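Putative transcription protein (Pseudomonas aeruginosa PAO1, PDB 4GCV) probably binds DNA as a transcriptional regulator of the HxlR helix-turn-helix family and is a putative sensor of oxidative stress. Local coordinates at the interface of chains A and B. Sequence-based numbering; all coordinates share one arbitrary frame. Chains: chain A/B, Putative transcription protein.

The interface of chains A and B. Residues chain A 24, 27, 46-47; chain B 151, 154-155.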
# COMPACT_ATOMS: atom_id res chain seq x y z
N TRP A 24 -7.68 -2.81 -9.47
CA TRP A 24 -9.11 -2.64 -9.34
C TRP A 24 -9.50 -2.06 -7.97
O TRP A 24 -10.42 -1.26 -7.92
CB TRP A 24 -9.87 -3.96 -9.59
CG TRP A 24 -9.65 -4.42 -10.98
CD1 TRP A 24 -9.03 -5.56 -11.38
CD2 TRP A 24 -10.01 -3.71 -12.17
NE1 TRP A 24 -8.99 -5.62 -12.75
CE2 TRP A 24 -9.59 -4.49 -13.25
CE3 TRP A 24 -10.65 -2.49 -12.41
CZ2 TRP A 24 -9.78 -4.08 -14.56
CZ3 TRP A 24 -10.85 -2.09 -13.68
CH2 TRP A 24 -10.41 -2.88 -14.76
N LEU A 27 -8.95 1.64 -8.21
CA LEU A 27 -9.96 2.29 -9.05
C LEU A 27 -11.32 2.31 -8.36
O LEU A 27 -11.98 3.32 -8.35
CB LEU A 27 -10.06 1.63 -10.44
CG LEU A 27 -8.83 1.70 -11.37
CD1 LEU A 27 -9.10 1.03 -12.75
CD2 LEU A 27 -8.33 3.09 -11.56
N LEU A 46 -16.07 2.32 -14.50
CA LEU A 46 -14.79 1.61 -14.54
C LEU A 46 -14.65 0.68 -15.75
O LEU A 46 -13.54 0.24 -16.09
CB LEU A 46 -14.64 0.85 -13.23
CG LEU A 46 -13.85 1.52 -12.09
CD1 LEU A 46 -13.53 2.99 -12.35
CD2 LEU A 46 -14.50 1.33 -10.78
N ASP A 47 -15.75 0.40 -16.44
CA ASP A 47 -15.75 -0.56 -17.54
C ASP A 47 -15.12 -1.87 -17.12
O ASP A 47 -14.12 -2.33 -17.70
CB ASP A 47 -15.06 -0.00 -18.79
CG ASP A 47 -15.23 -0.91 -20.02
OD1 ASP A 47 -16.32 -1.53 -20.19
OD2 ASP A 47 -14.29 -1.03 -20.81
N GLU B 151 -9.52 4.77 -22.62
CA GLU B 151 -10.02 3.90 -21.57
C GLU B 151 -9.56 4.40 -20.20
O GLU B 151 -10.35 4.45 -19.25
CB GLU B 151 -9.51 2.48 -21.77
CG GLU B 151 -10.47 1.53 -22.43
CD GLU B 151 -11.56 1.04 -21.48
OE1 GLU B 151 -11.22 0.37 -20.47
OE2 GLU B 151 -12.75 1.32 -21.75
N GLN B 154 -11.46 7.53 -18.98
CA GLN B 154 -12.80 7.16 -18.54
C GLN B 154 -12.77 6.60 -17.14
O GLN B 154 -13.65 6.88 -16.33
CB GLN B 154 -13.42 6.11 -19.47
CG GLN B 154 -14.94 5.95 -19.33
CD GLN B 154 -15.40 4.48 -19.36
OE1 GLN B 154 -14.92 3.66 -18.58
NE2 GLN B 154 -16.33 4.17 -20.26
N ARG B 155 -11.76 5.78 -16.85
CA ARG B 155 -11.64 5.19 -15.52
C ARG B 155 -11.32 6.21 -14.43
O ARG B 155 -11.64 5.97 -13.25
CB ARG B 155 -10.65 4.03 -15.53
CG ARG B 155 -11.16 2.90 -16.35
CD ARG B 155 -10.17 1.76 -16.54
NE ARG B 155 -10.97 0.60 -16.89
CZ ARG B 155 -10.60 -0.41 -17.68
NH1 ARG B 155 -9.40 -0.44 -18.22
NH2 ARG B 155 -11.46 -1.39 -17.90
O HOH W 1 -10.95 5.35 -10.60
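B:Arg155, at the end of helix 150-155, reaches across the two-fold interface of the A and B pair, plausibly the dimer, to A:Leu46 and A:Asp47, where helix 39-46 of the HxlR-type helix-turn-helix domain runs out. A:Leu46 ends that helix with a carbonyl that has no following turn to bond to, and arginine suits it because its flat head carries several N-H groups in one plane. NE points almost straight (168° at H) at A:Leu46 O, 2.7 Å away. Just beyond, the left-handed backbone of A:Asp47, a conformation aspartate tolerates fairly well, helps set its carbonyl beside the first, and B:Arg155 NH2 donates to A:Asp47 O at 2.8 Å. Both oxygens lie close to the guanidinium plane, which sets the head's rotation, although NH2 sits well above the carbonyl plane of A:Asp47. The chain is extended from CG to NE, which carries the head out to these carbonyls.

A:Trp24, its ring nearly perpendicular to the guanidinium (85°), brings CH2 edge-on over the rim of one face, 3.8 Å from B:Arg155 CZ; this is van der Waals packing, not a cation-pi stack. Over the opposite face comes the carboxylate of B:Glu151, one helical turn earlier, pairing OE1 with B:Arg155 NH1 (3.0 Å) from above the plane.

With CG anti to the backbone N (chi1 -171°), A:Asp47 directs its carboxylate at this glutamate, OD2 lying 3.0 Å from B:Glu151 OE2, the two planes steeply inclined. They would repel unless a proton is shared or the nearby arginine offsets their charge; the firm contribution of A:Asp47 is its backbone carbonyl. A:Leu27 lays CD1 against the aliphatic CD of B:Arg155 (4.0 Å), a branched apolar group packing on methylenes without competing for N-H groups, and a water links the backbone oxygens of these two residues.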